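Local coordinates for protein alpha-1,3-glucanase (Bacillus circulans, PDB 5ZRU) that probably hydrolyses alpha-1,3-glucan, this chain being the GH87 catalytic unit of a larger secreted enzyme with carbohydrate-binding modules, at residues A407-F413 and G431-N437; H422-T428 and D455-S461; E471-L477 and R499-G505. All coordinates share one frame; numbering follows the deposited sequence.

Contact 1 of 3, residues A407-F413 and G431-N437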
loop_
_atom_site.group_PDB
_atom_site.type_symbol
_atom_site.label_atom_id
_atom_site.label_comp_id
_atom_site.label_asym_id
_atom_site.label_seq_id
_atom_site.Cartn_x
_atom_site.Cartn_y
_atom_site.Cartn_z
ATOM N N ALA A 407 -2.018 4.214 -10.114
ATOM C CA ALA A 407 -0.943 3.390 -10.703
ATOM C C ALA A 407 -1.238 1.917 -10.390
ATOM O O ALA A 407 -2.385 1.474 -10.547
ATOM C CB ALA A 407 0.426 3.892 -10.245
ATOM N N ALA A 408 -0.248 1.124 -9.972
ATOM C CA ALA A 408 -0.419 -0.323 -9.920
ATOM C C ALA A 408 -0.080 -0.883 -8.544
ATOM O O ALA A 408 0.662 -0.285 -7.768
ATOM C CB ALA A 408 0.447 -1.018 -10.977
ATOM N N GLY A 409 -0.610 -2.076 -8.260
ATOM C CA GLY A 409 -0.226 -2.760 -7.034
ATOM C C GLY A 409 1.257 -3.088 -6.979
ATOM O O GLY A 409 1.908 -2.905 -5.944
ATOM N N ILE A 410 1.812 -3.582 -8.088
ATOM C CA ILE A 410 3.227 -3.925 -8.193
ATOM C C ILE A 410 3.750 -3.364 -9.503
ATOM O O ILE A 410 3.087 -3.492 -10.537
ATOM C CB ILE A 410 3.456 -5.451 -8.145
ATOM C CG1 ILE A 410 2.998 -6.018 -6.800
ATOM C CG2 ILE A 410 4.923 -5.790 -8.453
ATOM C CD1 ILE A 410 3.190 -7.523 -6.675
ATOM N N ALA A 411 4.940 -2.756 -9.470
ATOM C CA ALA A 411 5.511 -2.174 -10.681
ATOM C C ALA A 411 7.021 -2.377 -10.740
ATOM O O ALA A 411 7.716 -2.219 -9.730
ATOM C CB ALA A 411 5.207 -0.672 -10.769
ATOM N N PHE A 412 7.530 -2.691 -11.938
ATOM C CA PHE A 412 8.963 -2.700 -12.201
ATOM C C PHE A 412 9.230 -1.735 -13.350
ATOM O O PHE A 412 8.536 -1.776 -14.372
ATOM C CB PHE A 412 9.505 -4.098 -12.565
ATOM C CG PHE A 412 9.359 -5.138 -11.474
ATOM C CD1 PHE A 412 9.677 -4.846 -10.153
ATOM C CD2 PHE A 412 8.906 -6.415 -11.787
ATOM C CE1 PHE A 412 9.550 -5.805 -9.156
ATOM C CE2 PHE A 412 8.768 -7.395 -10.797
ATOM C CZ PHE A 412 9.092 -7.090 -9.476
ATOM N N PHE A 413 10.237 -0.879 -13.185
ATOM C CA PHE A 413 10.546 0.135 -14.186
ATOM C C PHE A 413 11.914 -0.023 -14.838
ATOM O O PHE A 413 12.239 0.746 -15.752
ATOM C CB PHE A 413 10.416 1.524 -13.550
ATOM C CG PHE A 413 9.038 1.784 -13.011
ATOM C CD1 PHE A 413 7.946 1.750 -13.860
ATOM C CD2 PHE A 413 8.825 2.017 -11.661
ATOM C CE1 PHE A 413 6.658 1.956 -13.381
ATOM C CE2 PHE A 413 7.537 2.238 -11.177
ATOM C CZ PHE A 413 6.458 2.207 -12.039
ATOM N N GLY A 431 -6.050 2.062 -12.148
ATOM C CA GLY A 431 -4.807 1.450 -12.573
ATOM C C GLY A 431 -4.840 -0.057 -12.713
ATOM O O GLY A 431 -5.824 -0.618 -13.195
ATOM N N SER A 432 -3.774 -0.717 -12.270
ATOM C CA SER A 432 -3.482 -2.094 -12.647
ATOM C C SER A 432 -3.058 -2.869 -11.412
ATOM O O SER A 432 -2.586 -2.289 -10.436
ATOM C CB SER A 432 -2.352 -2.155 -13.688
ATOM O OG SER A 432 -2.630 -1.303 -14.789
ATOM N N ALA A 433 -3.218 -4.194 -11.459
ATOM C CA ALA A 433 -2.581 -5.007 -10.430
ATOM C C ALA A 433 -1.072 -5.002 -10.603
ATOM O O ALA A 433 -0.326 -4.900 -9.624
ATOM C CB ALA A 433 -3.101 -6.442 -10.460
ATOM N N ILE A 434 -0.612 -5.091 -11.851
ATOM C CA ILE A 434 0.799 -5.167 -12.201
ATOM C C ILE A 434 1.039 -4.238 -13.382
ATOM O O ILE A 434 0.284 -4.274 -14.359
ATOM C CB ILE A 434 1.216 -6.599 -12.589
ATOM C CG1 ILE A 434 1.193 -7.535 -11.385
ATOM C CG2 ILE A 434 2.600 -6.601 -13.242
ATOM C CD1 ILE A 434 1.257 -8.992 -11.791
ATOM N N ARG A 435 2.100 -3.426 -13.312
ATOM C CA ARG A 435 2.480 -2.639 -14.473
ATOM C C ARG A 435 3.993 -2.635 -14.631
ATOM O O ARG A 435 4.751 -2.784 -13.665
ATOM C CB ARG A 435 1.937 -1.196 -14.410
ATOM C CG ARG A 435 2.720 -0.228 -13.523
ATOM C CD ARG A 435 2.128 1.175 -13.629
ATOM N NE ARG A 435 2.781 2.108 -12.712
ATOM C CZ ARG A 435 2.822 3.423 -12.898
ATOM N NH1 ARG A 435 2.250 3.964 -13.970
ATOM N NH2 ARG A 435 3.442 4.201 -12.016
ATOM N N MET A 436 4.425 -2.501 -15.879
ATOM C CA MET A 436 5.812 -2.194 -16.195
ATOM C C MET A 436 5.791 -1.085 -17.230
ATOM O O MET A 436 4.940 -1.096 -18.121
ATOM C CB MET A 436 6.552 -3.415 -16.738
ATOM C CG MET A 436 6.537 -4.627 -15.804
ATOM S SD MET A 436 7.390 -6.055 -16.522
ATOM C CE MET A 436 9.081 -5.478 -16.595
ATOM N N ASN A 437 6.695 -0.118 -17.107
ATOM C CA ASN A 437 6.873 0.831 -18.200
ATOM C C ASN A 437 8.327 1.275 -18.230
ATOM O O ASN A 437 9.113 0.959 -17.334
ATOM C CB ASN A 437 5.891 2.022 -18.110
ATOM C CG ASN A 437 6.162 2.976 -16.944
ATOM O OD1 ASN A 437 7.298 3.274 -16.593
ATOM N ND2 ASN A 437 5.078 3.496 -16.359
#
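In the parallel beta-helix of the catalytic unit, Ala408 with Ser432, Ile410 with Ile434 and Ala411 with Arg435 form matching rungs on successive turns, and both segments bend round the same corner, at Gly409-Ile410 and at Ala433-Ile434. Hydrogen bonds carry on through the bend: Ile410 N gives to Ala433 O at 2.9 Å, and Arg435 N then reaches Ile410 O at 2.9 Å. Ile410 and Ile434 share the same side-chain shape and stack one above the other, with Ile425 beside both. On the face of Ala408 and Ala411 lies the long arm of Arg435. Its CG sits between the backbone N and the carbonyl carbon (chi1 79°), and the extended chain runs past both methyls, CG standing 3.5 Å from Ala408 CB and 3.7 Å from Ala411 CB. The guanidinium is then sandwiched, with Ala407 CB over one face and Phe413 CE1 over the other. The Phe413 ring stands almost upright on that plane, at 86°, with Arg435 NE at its edge. Arg435 NH2 forms a salt bridge with Asp376, which also accepts from Ala408 N and is a calcium ligand in another structure of the protein; here a calcium ion lies about 5 Å from the arginine side chain. Asn437 OD1, already bonded to Val439 N, touches Phe413 CD1 at 3.2 Å.

Contact 2 of 3, residues H422-T428 and D455-S461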
loop_
_atom_site.group_PDB
_atom_site.type_symbol
_atom_site.label_atom_id
_atom_site.label_comp_id
_atom_site.label_asym_id
_atom_site.label_seq_id
_atom_site.Cartn_x
_atom_site.Cartn_y
_atom_site.Cartn_z
ATOM N N HIS A 422 3.366 -15.111 -5.600
ATOM C CA HIS A 422 2.502 -15.490 -4.479
ATOM C C HIS A 422 1.784 -14.284 -3.875
ATOM O O HIS A 422 1.568 -14.207 -2.666
ATOM C CB HIS A 422 3.299 -16.262 -3.425
ATOM C CG HIS A 422 3.822 -17.568 -3.941
ATOM N ND1 HIS A 422 5.067 -17.696 -4.520
ATOM C CD2 HIS A 422 3.237 -18.786 -4.033
ATOM C CE1 HIS A 422 5.237 -18.943 -4.918
ATOM N NE2 HIS A 422 4.147 -19.628 -4.628
ATOM N N ASN A 423 1.368 -13.356 -4.725
ATOM C CA ASN A 423 0.689 -12.159 -4.260
ATOM C C ASN A 423 -0.807 -12.254 -4.515
ATOM O O ASN A 423 -1.280 -13.031 -5.351
ATOM C CB ASN A 423 1.262 -10.915 -4.944
ATOM C CG ASN A 423 2.709 -10.686 -4.589
ATOM O OD1 ASN A 423 3.054 -10.560 -3.414
ATOM N ND2 ASN A 423 3.570 -10.641 -5.605
ATOM N N LEU A 424 -1.550 -11.451 -3.763
ATOM C CA LEU A 424 -2.988 -11.280 -3.937
ATOM C C LEU A 424 -3.227 -9.790 -4.106
ATOM O O LEU A 424 -2.863 -8.999 -3.229
ATOM C CB LEU A 424 -3.757 -11.837 -2.726
ATOM C CG LEU A 424 -5.269 -11.626 -2.604
ATOM C CD1 LEU A 424 -6.012 -12.269 -3.774
ATOM C CD2 LEU A 424 -5.769 -12.190 -1.266
ATOM N N ILE A 425 -3.789 -9.398 -5.247
ATOM C CA ILE A 425 -3.909 -7.991 -5.604
ATOM C C ILE A 425 -5.366 -7.737 -5.950
ATOM O O ILE A 425 -5.877 -8.309 -6.920
ATOM C CB ILE A 425 -2.988 -7.614 -6.780
ATOM C CG1 ILE A 425 -1.555 -8.094 -6.509
ATOM C CG2 ILE A 425 -2.985 -6.094 -6.971
ATOM C CD1 ILE A 425 -0.603 -7.930 -7.700
ATOM N N VAL A 426 -6.032 -6.879 -5.168
ATOM C CA VAL A 426 -7.491 -6.767 -5.195
ATOM C C VAL A 426 -7.918 -5.302 -5.218
ATOM O O VAL A 426 -7.387 -4.480 -4.466
ATOM C CB VAL A 426 -8.122 -7.476 -3.978
ATOM C CG1 VAL A 426 -9.656 -7.493 -4.088
ATOM C CG2 VAL A 426 -7.581 -8.885 -3.838
ATOM N N ASP A 427 -8.893 -4.983 -6.080
ATOM C CA ASP A 427 -9.648 -3.723 -6.008
ATOM C C ASP A 427 -8.796 -2.479 -6.293
ATOM O O ASP A 427 -8.873 -1.483 -5.576
ATOM C CB ASP A 427 -10.337 -3.585 -4.641
ATOM C CG ASP A 427 -11.487 -4.550 -4.463
ATOM O OD1 ASP A 427 -12.050 -4.987 -5.485
ATOM O OD2 ASP A 427 -11.833 -4.856 -3.301
ATOM N N THR A 428 -8.003 -2.516 -7.362
ATOM C CA THR A 428 -7.289 -1.296 -7.733
ATOM C C THR A 428 -8.261 -0.285 -8.335
ATOM O O THR A 428 -9.302 -0.644 -8.890
ATOM C CB THR A 428 -6.152 -1.576 -8.726
ATOM O OG1 THR A 428 -6.692 -2.048 -9.964
ATOM C CG2 THR A 428 -5.191 -2.614 -8.167
ATOM N N ASP A 455 2.232 -17.090 -9.661
ATOM C CA ASP A 455 1.449 -17.604 -8.547
ATOM C C ASP A 455 0.649 -16.494 -7.884
ATOM O O ASP A 455 0.731 -16.270 -6.680
ATOM C CB ASP A 455 2.366 -18.319 -7.550
ATOM C CG ASP A 455 2.993 -19.559 -8.149
ATOM O OD1 ASP A 455 2.290 -20.588 -8.223
ATOM O OD2 ASP A 455 4.167 -19.493 -8.579
ATOM N N THR A 456 -0.125 -15.775 -8.687
ATOM C CA THR A 456 -0.708 -14.532 -8.202
ATOM C C THR A 456 -2.162 -14.448 -8.631
ATOM O O THR A 456 -2.504 -14.811 -9.758
ATOM C CB THR A 456 0.094 -13.325 -8.709
ATOM O OG1 THR A 456 1.366 -13.291 -8.044
ATOM C CG2 THR A 456 -0.643 -11.999 -8.450
ATOM N N THR A 457 -3.013 -13.994 -7.715
ATOM C CA THR A 457 -4.435 -13.800 -7.962
ATOM C C THR A 457 -4.735 -12.310 -7.998
ATOM O O THR A 457 -4.315 -11.567 -7.105
ATOM C CB THR A 457 -5.274 -14.485 -6.884
ATOM O OG1 THR A 457 -5.035 -15.892 -6.952
ATOM C CG2 THR A 457 -6.772 -14.216 -7.088
ATOM N N ILE A 458 -5.447 -11.888 -9.041
ATOM C CA ILE A 458 -5.774 -10.492 -9.300
ATOM C C ILE A 458 -7.283 -10.400 -9.391
ATOM O O ILE A 458 -7.906 -11.197 -10.104
ATOM C CB ILE A 458 -5.123 -10.000 -10.608
ATOM C CG1 ILE A 458 -3.602 -9.964 -10.475
ATOM C CG2 ILE A 458 -5.724 -8.661 -11.028
ATOM C CD1 ILE A 458 -2.866 -9.881 -11.828
ATOM N N ILE A 459 -7.879 -9.441 -8.678
ATOM C CA ILE A 459 -9.334 -9.364 -8.562
ATOM C C ILE A 459 -9.786 -7.916 -8.722
ATOM O O ILE A 459 -9.253 -7.019 -8.059
ATOM C CB ILE A 459 -9.832 -9.930 -7.213
ATOM C CG1 ILE A 459 -9.373 -11.376 -7.021
ATOM C CG2 ILE A 459 -11.367 -9.855 -7.119
ATOM C CD1 ILE A 459 -9.776 -11.975 -5.666
ATOM N N ASN A 460 -10.771 -7.692 -9.598
ATOM C CA ASN A 460 -11.440 -6.393 -9.725
ATOM C C ASN A 460 -10.469 -5.275 -10.097
ATOM O O ASN A 460 -10.633 -4.131 -9.666
ATOM C CB ASN A 460 -12.178 -6.009 -8.437
ATOM C CG ASN A 460 -13.258 -6.987 -8.054
ATOM O OD1 ASN A 460 -13.817 -7.680 -8.896
ATOM N ND2 ASN A 460 -13.564 -7.042 -6.760
ATOM N N SER A 461 -9.459 -5.585 -10.905
ATOM C CA SER A 461 -8.414 -4.615 -11.210
ATOM C C SER A 461 -8.430 -4.251 -12.695
ATOM O O SER A 461 -9.292 -4.685 -13.462
ATOM C CB SER A 461 -7.048 -5.154 -10.766
ATOM O OG SER A 461 -7.042 -5.315 -9.352
HETATM O O HOH W 1 2.998 -10.940 -8.490
HETATM O O HOH W 2 -11.558 -1.663 -7.891
#
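Asp455 lays its CB over the centre of the His422 ring, 3.7 Å from the centroid, at one end of two neighbouring parallel strands of the beta-helix. The carboxylate is stacked with the ring, their planes 4° apart, and Tyr398 stacks on the same imidazole, giving a short pile of flat groups. From there the strands 424-426 and 456-459 run side by side, and their side chains mesh on two faces. On the face of Leu424, Thr457, Val426 and Ile459, Leu424 CG points opposite its backbone N (chi1 173°), which sends CD1 between two neighbours: it meets Thr457 CB at 3.9 Å and Ile459 CD1 at 4.2 Å. The forked Val426 sets both branches against one bump, CG1 at 4.0 Å from Ile459 CB and CG2 slightly farther. The other face carries Ile425 and Ile458, and Ile425 CD1 stretches back to the methyl of Thr456, CD1 to CG2 being 4.1 Å. Nearby a water accepts from Asn423 ND2, also bound to Phe396 O, and donates to Thr456 OG1, which bonds Ser454 O; Asn423 OD1 takes Asn399 N. At the far end Asp427 and Asn460 point the same way and lie almost flat with each other. Asn460 ND2 donates to the syn lone pair of Asp427 OD1 at 2.9 Å, in its own amide plane. The same carboxylate accepts from Gln52 NE2 and Gly51 N, next to the calcium ligand Ser50, so three N-H donors grip it; they would be expected to stabilise its negative charge and to tie the beta-helix to that calcium-binding region.

Contact 3 of 3, residues E471-L477 and R499-G505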
loop_
_atom_site.group_PDB
_atom_site.type_symbol
_atom_site.label_atom_id
_atom_site.label_comp_id
_atom_site.label_asym_id
_atom_site.label_seq_id
_atom_site.Cartn_x
_atom_site.Cartn_y
_atom_site.Cartn_z
ATOM N N GLU A 471 -7.622 3.691 -20.511
ATOM C CA GLU A 471 -7.695 2.332 -20.002
ATOM C C GLU A 471 -6.314 1.796 -19.632
ATOM O O GLU A 471 -5.288 2.213 -20.180
ATOM C CB GLU A 471 -8.350 1.409 -21.042
ATOM C CG GLU A 471 -7.621 1.335 -22.381
ATOM C CD GLU A 471 -8.078 2.392 -23.402
ATOM O OE1 GLU A 471 -8.697 3.405 -23.013
ATOM O OE2 GLU A 471 -7.788 2.212 -24.608
ATOM N N ARG A 472 -6.302 0.868 -18.668
ATOM C CA ARG A 472 -5.114 0.123 -18.273
ATOM C C ARG A 472 -5.518 -1.323 -18.015
ATOM O O ARG A 472 -6.611 -1.583 -17.503
ATOM C CB ARG A 472 -4.454 0.706 -17.010
ATOM C CG ARG A 472 -3.865 2.109 -17.202
ATOM C CD ARG A 472 -2.584 2.047 -18.006
ATOM N NE ARG A 472 -2.117 3.384 -18.382
ATOM C CZ ARG A 472 -1.053 3.608 -19.144
ATOM N NH1 ARG A 472 -0.332 2.585 -19.592
ATOM N NH2 ARG A 472 -0.698 4.851 -19.444
ATOM N N GLY A 473 -4.637 -2.252 -18.378
ATOM C CA GLY A 473 -4.915 -3.649 -18.137
ATOM C C GLY A 473 -4.818 -3.993 -16.664
ATOM O O GLY A 473 -4.211 -3.277 -15.870
ATOM N N ALA A 474 -5.472 -5.088 -16.277
ATOM C CA ALA A 474 -5.168 -5.665 -14.970
ATOM C C ALA A 474 -3.674 -5.946 -14.865
ATOM O O ALA A 474 -3.054 -5.723 -13.817
ATOM C CB ALA A 474 -5.991 -6.941 -14.744
ATOM N N ILE A 475 -3.085 -6.434 -15.951
ATOM C CA ILE A 475 -1.640 -6.422 -16.172
ATOM C C ILE A 475 -1.395 -5.459 -17.320
ATOM O O ILE A 475 -1.956 -5.638 -18.407
ATOM C CB ILE A 475 -1.101 -7.820 -16.509
ATOM C CG1 ILE A 475 -1.350 -8.798 -15.356
ATOM C CG2 ILE A 475 0.386 -7.758 -16.873
ATOM C CD1 ILE A 475 -0.873 -10.232 -15.669
ATOM N N ASP A 476 -0.559 -4.442 -17.095
ATOM C CA ASP A 476 -0.375 -3.378 -18.078
ATOM C C ASP A 476 1.102 -3.212 -18.392
ATOM O O ASP A 476 1.906 -2.917 -17.501
ATOM C CB ASP A 476 -0.973 -2.054 -17.586
ATOM C CG ASP A 476 -1.163 -1.058 -18.713
ATOM O OD1 ASP A 476 -0.212 -0.298 -19.022
ATOM O OD2 ASP A 476 -2.249 -1.072 -19.320
ATOM N N LEU A 477 1.453 -3.375 -19.661
ATOM C CA LEU A 477 2.829 -3.267 -20.108
ATOM C C LEU A 477 2.923 -2.153 -21.140
ATOM O O LEU A 477 2.210 -2.167 -22.149
ATOM C CB LEU A 477 3.319 -4.595 -20.692
ATOM C CG LEU A 477 3.083 -5.833 -19.807
ATOM C CD1 LEU A 477 3.523 -7.101 -20.535
ATOM C CD2 LEU A 477 3.824 -5.706 -18.470
ATOM N N ARG A 499 -11.594 -3.423 -17.383
ATOM C CA ARG A 499 -11.560 -3.326 -18.841
ATOM C C ARG A 499 -10.850 -4.563 -19.399
ATOM O O ARG A 499 -11.382 -5.666 -19.278
ATOM C CB ARG A 499 -10.906 -2.010 -19.293
ATOM C CG ARG A 499 -11.127 -1.687 -20.794
ATOM C CD ARG A 499 -12.629 -1.561 -21.160
ATOM N NE ARG A 499 -12.811 -1.065 -22.530
ATOM C CZ ARG A 499 -12.705 0.218 -22.872
ATOM N NH1 ARG A 499 -12.440 1.127 -21.945
ATOM N NH2 ARG A 499 -12.877 0.599 -24.137
ATOM N N SER A 500 -9.667 -4.431 -20.000
ATOM C CA SER A 500 -8.985 -5.602 -20.545
ATOM C C SER A 500 -8.030 -6.218 -19.524
ATOM O O SER A 500 -7.393 -5.508 -18.742
ATOM C CB SER A 500 -8.226 -5.258 -21.834
ATOM O OG SER A 500 -9.136 -4.901 -22.867
ATOM N N ALA A 501 -7.936 -7.551 -19.533
ATOM C CA ALA A 501 -7.111 -8.234 -18.534
ATOM C C ALA A 501 -5.622 -7.969 -18.747
ATOM O O ALA A 501 -4.892 -7.673 -17.795
ATOM C CB ALA A 501 -7.391 -9.742 -18.550
ATOM N N ILE A 502 -5.141 -8.097 -19.977
ATOM C CA ILE A 502 -3.725 -7.914 -20.284
ATOM C C ILE A 502 -3.614 -6.913 -21.425
ATOM O O ILE A 502 -4.247 -7.099 -22.470
ATOM C CB ILE A 502 -3.050 -9.244 -20.665
ATOM C CG1 ILE A 502 -3.242 -10.271 -19.550
ATOM C CG2 ILE A 502 -1.565 -9.040 -20.926
ATOM C CD1 ILE A 502 -2.814 -11.666 -19.960
ATOM N N GLN A 503 -2.811 -5.860 -21.224
ATOM C CA GLN A 503 -2.737 -4.718 -22.144
ATOM C C GLN A 503 -1.285 -4.398 -22.480
ATOM O O GLN A 503 -0.445 -4.290 -21.575
ATOM C CB GLN A 503 -3.421 -3.483 -21.527
ATOM C CG GLN A 503 -3.206 -2.158 -22.266
ATOM C CD GLN A 503 -4.130 -1.057 -21.744
ATOM O OE1 GLN A 503 -5.281 -1.320 -21.416
ATOM N NE2 GLN A 503 -3.624 0.174 -21.664
ATOM N N PHE A 504 -0.994 -4.246 -23.781
ATOM C CA PHE A 504 0.320 -3.877 -24.300
ATOM C C PHE A 504 0.188 -2.621 -25.145
ATOM O O PHE A 504 -0.691 -2.550 -26.004
ATOM C CB PHE A 504 0.940 -4.926 -25.251
ATOM C CG PHE A 504 1.099 -6.301 -24.693
ATOM C CD1 PHE A 504 0.006 -7.141 -24.549
ATOM C CD2 PHE A 504 2.364 -6.799 -24.420
ATOM C CE1 PHE A 504 0.170 -8.437 -24.087
ATOM C CE2 PHE A 504 2.526 -8.106 -23.957
ATOM C CZ PHE A 504 1.431 -8.908 -23.790
ATOM N N GLY A 505 1.099 -1.669 -24.974
ATOM C CA GLY A 505 1.070 -0.528 -25.868
ATOM C C GLY A 505 2.307 0.340 -25.786
ATOM O O GLY A 505 3.257 0.044 -25.057
HETATM O O HOH W 3 -10.968 3.932 -21.515
HETATM O O HOH W 4 -8.549 -3.520 -17.359
#
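Strands 475-477 and 502-505, adjacent turns of the parallel beta-helix, run 4.9 Å apart at 9° to each other, with Ile475 facing Ile502, Asp476 facing Gln503 and Leu477 facing Phe504. The ladder of backbone bonds starts before the strands, where Ala474 N gives to Ser500 O, and ends with Gly505 N on Leu477 O. Ile475 and Ile502 stack with the same conformation, and beyond them Leu477 CD1 rests against Phe504 CE2 at 3.7 Å, the two side chains running alongside; the Phe504 ring also meets Phe510 edge to face. On the face of Asp476 and Gln503 the packing is polar. Gln503 stretches out fully, its CG opposite the backbone N (chi1 170°), and so its amide reaches back alongside the extended run 471-473. There NE2 donates to Glu471 O at 3.0 Å, within the amide plane but from above the carbonyl plane. Asp476 lies beside the same amide with its carboxylate turned 68° from it, and its own bonds go back to its own segment: OD2 takes Gly473 N at 2.8 Å on its anti lone pair, and OD1 takes Arg472 NH1 at 2.9 Å in a salt bridge. Arg472 is shared further, with Glu478 and Asp466. Farther back Glu471 and Arg499 meet through a water that lies 2.8 Å from Glu471 OE1 and accepts from Arg499 NH1, while Ser531 and Arg532 hold the glutamate and Thr530 the arginine. A second water knits the two segments: it donates to Arg472 O at 2.7 Å and to Ser500 O at 2.7 Å, and accepts from Arg499 N.

In the fold
All three contacts join neighbouring turns of one parallel beta-helix, within the range of the D2 catalytic family. Past its corner, contact 1 shares a run of stacked strands with contact 3, the contact centres about 10 Å apart: strand 435-437 of contact 1 pairs with strand 475-478 of contact 3. Contact 2 belongs to another face, about 12 Å from contact 1 and 14 Å from contact 3, centre to centre. Along the chain contacts 1 and 2 interleave, since strand 424-426 falls between the two segments of contact 1; contact 3 follows both. The faces meet inside the helix, where Ala433 packs on Ile425 and Ile458, and Ile458 on Ile475, giving the solenoid a shared apolar interior.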